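Long-range contacts in acyl-CoA thioester hydrolase HI0827 (Haemophilus influenzae Rd KW20, PDB 3BJK), which hydrolyses acyl-coenzyme A thioesters with broad specificity as a hexamer of hotdog-fold subunits, long-chain fatty acyl-CoAs probably among its substrates: residues C[93-98]-C[116-121]; C[67-72]-C[111-116]; C[52-57]-C[131-136]. The protein carries 1 engineered substitution. All coordinates share one frame; numbering follows the deposited sequence.

Contact 1: residues C[93-98]-C[116-121]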
loop_
_atom_site.group_PDB
_atom_site.type_symbol
_atom_site.label_atom_id
_atom_site.label_comp_id
_atom_site.label_asym_id
_atom_site.label_seq_id
_atom_site.Cartn_x
_atom_site.Cartn_y
_atom_site.Cartn_z
ATOM N N LYS C 93 -24.411 -16.965 -6.288
ATOM C CA LYS C 93 -24.069 -17.232 -4.874
ATOM C C LYS C 93 -22.865 -18.192 -4.910
ATOM O O LYS C 93 -22.912 -19.208 -5.608
ATOM C CB LYS C 93 -25.313 -17.829 -4.208
ATOM C CG LYS C 93 -25.238 -18.200 -2.723
ATOM C CD LYS C 93 -26.597 -18.708 -2.237
ATOM C CE LYS C 93 -26.561 -18.984 -0.745
ATOM N NZ LYS C 93 -27.753 -19.698 -0.232
ATOM N N ILE C 94 -21.782 -17.857 -4.203
ATOM C CA ILE C 94 -20.552 -18.602 -4.306
ATOM C C ILE C 94 -20.065 -18.860 -2.879
ATOM O O ILE C 94 -19.965 -17.928 -2.095
ATOM C CB ILE C 94 -19.452 -17.878 -5.138
ATOM C CG1 ILE C 94 -19.857 -17.820 -6.601
ATOM C CG2 ILE C 94 -18.097 -18.615 -4.966
ATOM C CD1 ILE C 94 -19.124 -16.950 -7.424
ATOM N N LYS C 95 -19.808 -20.120 -2.544
ATOM C CA LYS C 95 -19.052 -20.437 -1.307
ATOM C C LYS C 95 -17.535 -20.404 -1.579
ATOM O O LYS C 95 -17.036 -21.067 -2.515
ATOM C CB LYS C 95 -19.476 -21.776 -0.751
ATOM C CG LYS C 95 -18.914 -22.073 0.690
ATOM C CD LYS C 95 -19.228 -23.479 1.060
ATOM C CE LYS C 95 -18.858 -23.794 2.522
ATOM N NZ LYS C 95 -17.922 -22.836 3.057
ATOM N N VAL C 96 -16.806 -19.628 -0.777
ATOM C CA VAL C 96 -15.342 -19.519 -0.865
ATOM C C VAL C 96 -14.711 -20.156 0.370
ATOM O O VAL C 96 -15.189 -19.923 1.490
ATOM C CB VAL C 96 -14.934 -18.026 -0.974
ATOM C CG1 VAL C 96 -13.409 -17.838 -0.996
ATOM C CG2 VAL C 96 -15.573 -17.402 -2.201
ATOM N N GLU C 97 -13.742 -21.056 0.165
ATOM C CA GLU C 97 -12.879 -21.552 1.226
ATOM C C GLU C 97 -11.448 -21.084 0.973
ATOM O O GLU C 97 -10.939 -21.125 -0.187
ATOM C CB GLU C 97 -12.833 -23.037 1.259
ATOM C CG GLU C 97 -14.178 -23.737 1.437
ATOM C CD GLU C 97 -14.023 -25.244 1.651
ATOM O OE1 GLU C 97 -13.036 -25.858 1.151
ATOM O OE2 GLU C 97 -14.908 -25.833 2.318
ATOM N N VAL C 98 -10.843 -20.590 2.052
ATOM C CA VAL C 98 -9.412 -20.233 2.116
ATOM C C VAL C 98 -8.604 -21.296 2.775
ATOM O O VAL C 98 -8.918 -21.745 3.875
ATOM C CB VAL C 98 -9.156 -18.894 2.809
ATOM C CG1 VAL C 98 -7.703 -18.517 2.653
ATOM C CG2 VAL C 98 -10.039 -17.803 2.225
ATOM N N ASP C 116 -13.837 -19.476 5.653
ATOM C CA ASP C 116 -14.869 -19.673 4.644
ATOM C C ASP C 116 -15.843 -18.504 4.623
ATOM O O ASP C 116 -15.828 -17.657 5.500
ATOM C CB ASP C 116 -15.576 -21.007 4.766
ATOM C CG ASP C 116 -16.417 -21.170 6.043
ATOM O OD1 ASP C 116 -17.093 -20.239 6.556
ATOM O OD2 ASP C 116 -16.412 -22.300 6.522
ATOM N N ALA C 117 -16.646 -18.456 3.572
ATOM C CA ALA C 117 -17.672 -17.435 3.446
ATOM C C ALA C 117 -18.652 -17.833 2.327
ATOM O O ALA C 117 -18.312 -18.595 1.404
ATOM C CB ALA C 117 -17.031 -16.115 3.157
ATOM N N VAL C 118 -19.850 -17.276 2.374
ATOM C CA VAL C 118 -20.771 -17.393 1.232
ATOM C C VAL C 118 -21.130 -15.984 0.748
ATOM O O VAL C 118 -21.721 -15.220 1.513
ATOM C CB VAL C 118 -22.037 -18.155 1.650
ATOM C CG1 VAL C 118 -23.040 -18.194 0.470
ATOM C CG2 VAL C 118 -21.648 -19.569 2.114
ATOM N N PHE C 119 -20.721 -15.678 -0.492
ATOM C CA PHE C 119 -20.865 -14.383 -1.154
ATOM C C PHE C 119 -22.009 -14.466 -2.106
ATOM O O PHE C 119 -22.241 -15.510 -2.700
ATOM C CB PHE C 119 -19.632 -14.039 -2.003
ATOM C CG PHE C 119 -18.467 -13.482 -1.210
ATOM C CD1 PHE C 119 -17.648 -14.315 -0.457
ATOM C CD2 PHE C 119 -18.159 -12.137 -1.273
ATOM C CE1 PHE C 119 -16.616 -13.774 0.284
ATOM C CE2 PHE C 119 -17.155 -11.624 -0.579
ATOM C CZ PHE C 119 -16.365 -12.435 0.210
ATOM N N THR C 120 -22.685 -13.349 -2.271
ATOM C CA THR C 120 -23.656 -13.134 -3.350
ATOM C C THR C 120 -23.246 -11.910 -4.205
ATOM O O THR C 120 -23.054 -10.786 -3.705
ATOM C CB THR C 120 -25.105 -12.912 -2.804
ATOM O OG1 THR C 120 -25.403 -13.874 -1.784
ATOM C CG2 THR C 120 -26.121 -12.909 -3.938
ATOM N N PHE C 121 -23.200 -12.140 -5.508
ATOM C CA PHE C 121 -22.869 -11.131 -6.488
ATOM C C PHE C 121 -24.046 -10.901 -7.391
ATOM O O PHE C 121 -24.886 -11.764 -7.538
ATOM C CB PHE C 121 -21.720 -11.636 -7.368
ATOM C CG PHE C 121 -20.497 -11.996 -6.589
ATOM C CD1 PHE C 121 -19.545 -11.024 -6.296
ATOM C CD2 PHE C 121 -20.333 -13.264 -6.098
ATOM C CE1 PHE C 121 -18.442 -11.307 -5.579
ATOM C CE2 PHE C 121 -19.199 -13.567 -5.333
ATOM C CZ PHE C 121 -18.246 -12.576 -5.095
HETATM O O HOH W 1 -16.153 -24.567 5.092
#

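Contact 2: residues C[67-72]-C[111-116]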
loop_
_atom_site.group_PDB
_atom_site.type_symbol
_atom_site.label_atom_id
_atom_site.label_comp_id
_atom_site.label_asym_id
_atom_site.label_seq_id
_atom_site.Cartn_x
_atom_site.Cartn_y
_atom_site.Cartn_z
ATOM N N ASN C 67 -16.590 -17.307 8.375
ATOM C CA ASN C 67 -16.019 -17.964 9.547
ATOM C C ASN C 67 -14.518 -17.906 9.455
ATOM O O ASN C 67 -13.953 -18.329 8.450
ATOM C CB ASN C 67 -16.502 -19.415 9.645
ATOM C CG ASN C 67 -17.979 -19.509 9.851
ATOM O OD1 ASN C 67 -18.448 -19.290 10.954
ATOM N ND2 ASN C 67 -18.738 -19.758 8.771
ATOM N N PHE C 68 -13.873 -17.333 10.484
ATOM C CA PHE C 68 -12.431 -17.285 10.587
ATOM C C PHE C 68 -12.057 -18.435 11.454
ATOM O O PHE C 68 -12.320 -18.434 12.651
ATOM C CB PHE C 68 -11.934 -15.941 11.155
ATOM C CG PHE C 68 -12.347 -14.762 10.313
ATOM C CD1 PHE C 68 -11.565 -14.359 9.238
ATOM C CD2 PHE C 68 -13.505 -14.049 10.619
ATOM C CE1 PHE C 68 -11.970 -13.290 8.408
ATOM C CE2 PHE C 68 -13.895 -12.949 9.813
ATOM C CZ PHE C 68 -13.135 -12.618 8.715
ATOM N N ILE C 69 -11.497 -19.474 10.848
ATOM C CA ILE C 69 -11.306 -20.759 11.570
ATOM C C ILE C 69 -9.942 -20.886 12.239
ATOM O O ILE C 69 -9.850 -21.278 13.396
ATOM C CB ILE C 69 -11.559 -21.975 10.618
ATOM C CG1 ILE C 69 -12.952 -21.857 9.983
ATOM C CG2 ILE C 69 -11.401 -23.261 11.375
ATOM C CD1 ILE C 69 -13.109 -22.511 8.605
ATOM N N LYS C 70 -8.902 -20.546 11.475
ATOM C CA LYS C 70 -7.521 -20.629 11.883
ATOM C C LYS C 70 -6.808 -19.394 11.382
ATOM O O LYS C 70 -7.175 -18.838 10.340
ATOM C CB LYS C 70 -6.864 -21.931 11.347
ATOM C CG LYS C 70 -7.488 -23.261 11.880
ATOM C CD LYS C 70 -7.294 -24.439 10.816
ATOM C CE LYS C 70 -8.210 -25.777 10.941
ATOM N NZ LYS C 70 -9.155 -26.068 9.694
ATOM N N PRO C 71 -5.777 -18.954 12.109
ATOM C CA PRO C 71 -4.996 -17.830 11.618
ATOM C C PRO C 71 -4.099 -18.160 10.409
ATOM O O PRO C 71 -3.696 -19.312 10.224
ATOM C CB PRO C 71 -4.153 -17.433 12.825
ATOM C CG PRO C 71 -4.051 -18.619 13.655
ATOM C CD PRO C 71 -5.287 -19.454 13.406
ATOM N N ILE C 72 -3.785 -17.151 9.617
ATOM C CA ILE C 72 -2.770 -17.283 8.563
ATOM C C ILE C 72 -1.465 -16.660 8.994
ATOM O O ILE C 72 -1.447 -15.635 9.642
ATOM C CB ILE C 72 -3.254 -16.612 7.211
ATOM C CG1 ILE C 72 -4.509 -17.272 6.695
ATOM C CG2 ILE C 72 -2.143 -16.665 6.150
ATOM C CD1 ILE C 72 -5.080 -16.641 5.507
ATOM N N ARG C 111 -1.459 -28.729 4.794
ATOM C CA ARG C 111 -2.507 -27.869 4.238
ATOM C C ARG C 111 -3.783 -27.963 5.068
ATOM O O ARG C 111 -4.142 -29.051 5.536
ATOM C CB ARG C 111 -2.875 -28.213 2.782
ATOM C CG ARG C 111 -1.704 -28.555 1.878
ATOM C CD ARG C 111 -2.140 -28.948 0.450
ATOM N NE ARG C 111 -1.152 -29.867 -0.140
ATOM C CZ ARG C 111 -0.484 -29.690 -1.289
ATOM N NH1 ARG C 111 -0.672 -28.617 -2.069
ATOM N NH2 ARG C 111 0.389 -30.606 -1.667
ATOM N N TYR C 112 -4.458 -26.831 5.251
ATOM C CA TYR C 112 -5.747 -26.817 5.926
ATOM C C TYR C 112 -6.564 -25.560 5.668
ATOM O O TYR C 112 -6.035 -24.547 5.206
ATOM C CB TYR C 112 -5.564 -27.022 7.428
ATOM C CG TYR C 112 -4.585 -26.070 8.019
ATOM C CD1 TYR C 112 -4.958 -24.794 8.415
ATOM C CD2 TYR C 112 -3.269 -26.437 8.162
ATOM C CE1 TYR C 112 -4.034 -23.929 8.965
ATOM C CE2 TYR C 112 -2.336 -25.589 8.683
ATOM C CZ TYR C 112 -2.706 -24.341 9.103
ATOM O OH TYR C 112 -1.712 -23.522 9.642
ATOM N N CYS C 113 -7.868 -25.692 5.937
ATOM C CA CYS C 113 -8.853 -24.643 5.663
ATOM C C CYS C 113 -8.794 -23.654 6.825
ATOM O O CYS C 113 -8.879 -24.053 7.976
ATOM C CB CYS C 113 -10.266 -25.240 5.555
ATOM S SG CYS C 113 -11.378 -23.984 5.084
ATOM N N VAL C 114 -8.543 -22.401 6.516
ATOM C CA VAL C 114 -8.442 -21.351 7.524
ATOM C C VAL C 114 -9.677 -20.465 7.624
ATOM O O VAL C 114 -9.932 -19.932 8.684
ATOM C CB VAL C 114 -7.149 -20.461 7.313
ATOM C CG1 VAL C 114 -5.948 -21.299 7.551
ATOM C CG2 VAL C 114 -7.089 -19.822 5.937
ATOM N N THR C 115 -10.426 -20.316 6.529
ATOM C CA THR C 115 -11.532 -19.338 6.435
ATOM C C THR C 115 -12.559 -19.801 5.391
ATOM O O THR C 115 -12.219 -20.521 4.385
ATOM C CB THR C 115 -11.031 -17.880 5.995
ATOM O OG1 THR C 115 -9.753 -17.572 6.563
ATOM C CG2 THR C 115 -12.008 -16.813 6.417
ATOM N N ASP C 116 -13.837 -19.476 5.653
ATOM C CA ASP C 116 -14.869 -19.673 4.644
ATOM C C ASP C 116 -15.843 -18.504 4.623
ATOM O O ASP C 116 -15.828 -17.657 5.500
ATOM C CB ASP C 116 -15.576 -21.007 4.766
ATOM C CG ASP C 116 -16.417 -21.170 6.043
ATOM O OD1 ASP C 116 -17.093 -20.239 6.556
ATOM O OD2 ASP C 116 -16.412 -22.300 6.522
HETATM O O HOH W 2 -9.144 -16.998 9.485
HETATM O O HOH W 3 -3.157 -21.754 11.375
#

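Contact 3: residues C[52-57]-C[131-136]. With EDO (1,2-ethanediol), chain S.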
loop_
_atom_site.group_PDB
_atom_site.type_symbol
_atom_site.label_atom_id
_atom_site.label_comp_id
_atom_site.label_asym_id
_atom_site.label_seq_id
_atom_site.Cartn_x
_atom_site.Cartn_y
_atom_site.Cartn_z
ATOM N N GLU C 52 -16.874 -14.654 -14.475
ATOM C CA GLU C 52 -16.743 -15.708 -15.463
ATOM C C GLU C 52 -18.163 -16.219 -15.886
ATOM O O GLU C 52 -18.499 -16.290 -17.058
ATOM C CB GLU C 52 -15.845 -16.835 -14.946
ATOM C CG GLU C 52 -14.340 -16.553 -15.081
ATOM C CD GLU C 52 -13.467 -17.535 -14.290
ATOM O OE1 GLU C 52 -13.950 -18.175 -13.310
ATOM O OE2 GLU C 52 -12.283 -17.646 -14.651
ATOM N N ILE C 53 -18.980 -16.501 -14.892
ATOM C CA ILE C 53 -20.331 -17.019 -15.048
ATOM C C ILE C 53 -21.258 -15.964 -15.663
ATOM O O ILE C 53 -22.053 -16.275 -16.541
ATOM C CB ILE C 53 -20.871 -17.512 -13.654
ATOM C CG1 ILE C 53 -20.073 -18.746 -13.211
ATOM C CG2 ILE C 53 -22.427 -17.782 -13.648
ATOM C CD1 ILE C 53 -20.424 -19.184 -11.852
ATOM N N ALA C 54 -21.135 -14.734 -15.185
ATOM C CA ALA C 54 -21.985 -13.621 -15.614
ATOM C C ALA C 54 -21.612 -13.074 -16.978
ATOM O O ALA C 54 -22.399 -12.320 -17.567
ATOM C CB ALA C 54 -21.919 -12.479 -14.561
ATOM N N HIS C 55 -20.425 -13.443 -17.476
ATOM C CA HIS C 55 -19.893 -12.958 -18.757
ATOM C C HIS C 55 -19.723 -11.438 -18.717
ATOM O O HIS C 55 -20.033 -10.746 -19.667
ATOM C CB HIS C 55 -20.766 -13.413 -19.938
ATOM C CG HIS C 55 -20.421 -14.781 -20.449
ATOM N ND1 HIS C 55 -19.748 -15.718 -19.685
ATOM C CD2 HIS C 55 -20.675 -15.380 -21.638
ATOM C CE1 HIS C 55 -19.572 -16.819 -20.397
ATOM N NE2 HIS C 55 -20.132 -16.644 -21.580
ATOM N N GLY C 56 -19.255 -10.916 -17.579
ATOM C CA GLY C 56 -19.050 -9.496 -17.439
ATOM C C GLY C 56 -19.072 -8.993 -16.019
ATOM O O GLY C 56 -18.925 -9.779 -15.074
ATOM N N ARG C 57 -19.263 -7.679 -15.885
ATOM C CA ARG C 57 -19.152 -6.971 -14.597
ATOM C C ARG C 57 -20.162 -7.519 -13.582
ATOM O O ARG C 57 -21.263 -7.937 -13.956
ATOM C CB ARG C 57 -19.403 -5.461 -14.769
ATOM C CG ARG C 57 -18.192 -4.624 -15.210
ATOM C CD ARG C 57 -18.653 -3.261 -15.851
ATOM N NE ARG C 57 -17.508 -2.451 -16.300
ATOM C CZ ARG C 57 -16.911 -1.462 -15.608
ATOM N NH1 ARG C 57 -17.350 -1.080 -14.411
ATOM N NH2 ARG C 57 -15.862 -0.818 -16.132
ATOM N N ARG C 131 -28.307 -6.565 -14.532
ATOM C CA ARG C 131 -28.419 -7.129 -15.869
ATOM C C ARG C 131 -28.539 -8.632 -15.851
ATOM O O ARG C 131 -28.068 -9.291 -14.937
ATOM C CB ARG C 131 -27.256 -6.685 -16.768
ATOM C CG ARG C 131 -25.926 -7.199 -16.345
ATOM C CD ARG C 131 -24.823 -7.078 -17.445
ATOM N NE ARG C 131 -23.612 -7.686 -16.875
ATOM C CZ ARG C 131 -23.139 -8.914 -17.143
ATOM N NH1 ARG C 131 -23.704 -9.723 -18.021
ATOM N NH2 ARG C 131 -22.073 -9.343 -16.502
ATOM N N THR C 132 -29.156 -9.159 -16.900
ATOM C CA THR C 132 -29.498 -10.571 -16.983
ATOM C C THR C 132 -28.297 -11.378 -17.417
ATOM O O THR C 132 -27.688 -11.079 -18.418
ATOM C CB THR C 132 -30.617 -10.789 -17.985
ATOM O OG1 THR C 132 -31.790 -10.090 -17.528
ATOM C CG2 THR C 132 -30.931 -12.279 -18.144
ATOM N N ILE C 133 -27.958 -12.406 -16.650
ATOM C CA ILE C 133 -26.865 -13.292 -17.023
ATOM C C ILE C 133 -27.210 -13.998 -18.337
ATOM O O ILE C 133 -28.283 -14.583 -18.441
ATOM C CB ILE C 133 -26.613 -14.315 -15.920
ATOM C CG1 ILE C 133 -26.106 -13.583 -14.653
ATOM C CG2 ILE C 133 -25.588 -15.342 -16.365
ATOM C CD1 ILE C 133 -26.128 -14.401 -13.485
ATOM N N PRO C 134 -26.303 -13.936 -19.345
ATOM C CA PRO C 134 -26.589 -14.599 -20.613
ATOM C C PRO C 134 -26.624 -16.105 -20.440
ATOM O O PRO C 134 -25.697 -16.683 -19.887
ATOM C CB PRO C 134 -25.427 -14.174 -21.538
ATOM C CG PRO C 134 -24.348 -13.785 -20.667
ATOM C CD PRO C 134 -24.982 -13.283 -19.368
ATOM N N ARG C 135 -27.696 -16.723 -20.921
ATOM C CA ARG C 135 -27.936 -18.150 -20.730
ATOM C C ARG C 135 -27.524 -18.960 -21.953
ATOM O O ARG C 135 -27.171 -20.123 -21.834
ATOM C CB ARG C 135 -29.415 -18.380 -20.445
ATOM C CG ARG C 135 -29.907 -17.703 -19.204
ATOM C CD ARG C 135 -29.817 -18.642 -18.040
ATOM N NE ARG C 135 -29.639 -17.946 -16.782
ATOM C CZ ARG C 135 -29.617 -18.554 -15.603
ATOM N NH1 ARG C 135 -29.732 -19.879 -15.502
ATOM N NH2 ARG C 135 -29.442 -17.828 -14.510
ATOM N N GLU C 136 -27.585 -18.329 -23.122
ATOM C CA GLU C 136 -27.186 -18.934 -24.394
ATOM C C GLU C 136 -25.666 -18.785 -24.657
ATOM O O GLU C 136 -25.082 -17.720 -24.439
ATOM C CB GLU C 136 -28.040 -18.322 -25.539
ATOM C CG GLU C 136 -27.619 -16.910 -26.087
ATOM C CD GLU C 136 -27.350 -15.804 -24.988
ATOM O OE1 GLU C 136 -27.971 -15.800 -23.815
ATOM O OE2 GLU C 136 -26.478 -14.917 -25.313
HETATM C C1 EDO S . -11.161 -20.761 -12.632
HETATM O O1 EDO S . -11.840 -20.394 -13.857
HETATM C C2 EDO S . -11.957 -20.315 -11.401
HETATM O O2 EDO S . -12.081 -18.899 -11.257
#

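Contact 1: residues C[93-98]-C[116-121]
K93 opens this antiparallel ladder as a non-hydrogen-bonded partner of T120. Its side chain leaves with CG anti to the backbone N (chi1 -180°) and runs out extended, so that CG and CE both pass obliquely along the V118 methyl CG1, CE to CG1 at 3.8 Å. I94 is the first hydrogen-bonded position: I94 N donates to F119 O at 2.8 Å, and F119 N returns a bond to I94 O at 2.9 Å, both donors lying in the carbonyl planes. The tip of I94 meets F121 at about a right angle, CD1 lying 4.0 Å from CE2. K95 turns back to the face of K93, resting its CG on V118 CG2. A bend at its last torsion (chi4 -19°) swings NZ over D116, 3.4 Å from D116 CB but 3.8 Å from OD2, a long salt bridge; D116 OD1 is taken by N67 ND2. A water bridges the group, accepting from K95 NZ and donating to D116 OD2 and E97 OE2. V96 repeats the hydrogen-bonded pattern, V96 N reaching A117 O at 2.8 Å; the return bond from A117 N to V96 O is more bent (143°). V96 CG2 leans obliquely on F119 CD1. E97 faces D116 as a non-hydrogen-bonded pair, its carboxylate held by R10 through OE2 and W99 NE1 through OE1. The alternation separates two chemistries. I94, V96, A117 and F119 make an apolar face, where V96 and F119 meet M42 of helix 35-54, the central helix wrapped by a hotdog sheet. On the other face the K95 ammonium lies near two carboxylates, E97 OE2 and D116 OD2 being 5.7 Å apart, which would favour its charged form and ease their repulsion, a task R10 shares at E97.

Contact 2: residues C[67-72]-C[111-116]
A single carbonyl, V114 O, takes two consecutive backbone N-H groups: I69 N at 2.7 Å and K70 N at 3.0 Å. Both donors lie in the carbonyl plane, but the K70 bond is the straighter at its hydrogen, while that of I69 is bent to 144°. The double grip occurs where 67-72 leaves its strand and strand 111-123 carries a classic beta bulge, V114 and T115 both facing V98, with V114 at a nearly helical psi of -28°. On the D116 side of the bulge pairing is regular. N67 and D116 exchange two backbone bonds, the one from D116 N to N67 O in the carbonyl plane and the one from N67 N to D116 O arriving from above it. Their side chains lie side by side, and N67 ND2 donates to the syn lone pair of D116 OD1 at 2.8 Å, although amide and carboxylate planes stand 86° apart. This is the edge of the hotdog sheet within the chain, and N67 also pairs with an antiparallel strand of the second subunit, so the sheet continues across that interface; F68 packs there on that subunit's T60. T115 sends CG2 to 3.8 Å from CD1 of the F68 ring. On the Y112 side K70 reaches along the other strand: its CD lies 3.4 Å from CD1 of the Y112 ring, and a bend at chi4 lets NZ donate to C113 O at 2.7 Å. I72 crosses V114 at about a right angle, its CG1 3.7 Å from V114 CG2, on the side where I72 and T115 both touch I38 of helix 35-54. One water donates to K70 O and hydrogen-bonds T115 OG1; a second donates to P71 O and hydrogen-bonds Y112 OH at 2.9 Å.

Contact 3: residues C[52-57]-C[131-136]
R131 starts from the crowded first torsion, with CG between the backbone N and the carbonyl carbon (chi1 66°), then runs extended to NE; the last torsion (chi4 102°) turns its guanidinium edge-on to the end of helix 35-54. There NH1 and NH2 fork onto one acceptor, A54 O, at 2.9 Å from NH1 and 3.2 Å from NH2. Both nitrogens stand above the plane of that carbonyl, NH2 far more so, whereas the second bond of NH2, to R57 O at 3.0 Å, follows a lone pair in the carbonyl plane. Two carbonyls around the turn are thus gripped by one cation, which would suit the partial negative charge of a helix C-terminus. H55 leaves the helix with a positive phi of 61°. At the backbone angles of G56 a CB would press on the preceding carbonyl O, and it would also collide with R131 NH2. H55 is held by its own ring, ND1 donating to E52 O at 3.0 Å with the oxygen in the ring plane. P134 covers the turn from the other segment, bringing CD to 3.3 Å from A54 O and CG to 3.7 Å from H55 CB, while I133 lays its CG2 methyl against I53 O and the A54 backbone. Away from 131-136, the E52 carboxylate accepts from both hydroxyls of an ethanediol, probably from the crystallisation liquor, and makes salt bridges with K101 and R19 of the third subunit. R131 NE donates to V124 O, just past strand 111-123. A54, R131 and I133 all pack on A123 of that strand, I133 also reaches V87 of strand 77-87, and I53 meets L141 and A144 of helix 139-148, so the contact joins the end of the central helix to the loop that leads from strand 111-123 to helix 139-148.

Contacts 1 and 2 are successive parts of one sheet: both use strand 111-123, share D116, and have centres 14 Å apart. They meet at V98, where probable hydrogen bonds run from V98 N to T115 O and from V114 N to V98 O, each 2.7 Å. Contact 3 lies off the other end of the sheet, its centre 18 Å from that of contact 1 and nearest atoms about 5 Å apart. From contact 2 it is 31 Å between centres, across the chain's middle. Both ends reach the second subunit, 67-72 through N67 and F68 and contact 3 through R57, and E52 with its ethanediol also meets the third, in keeping with a trimer of dimers.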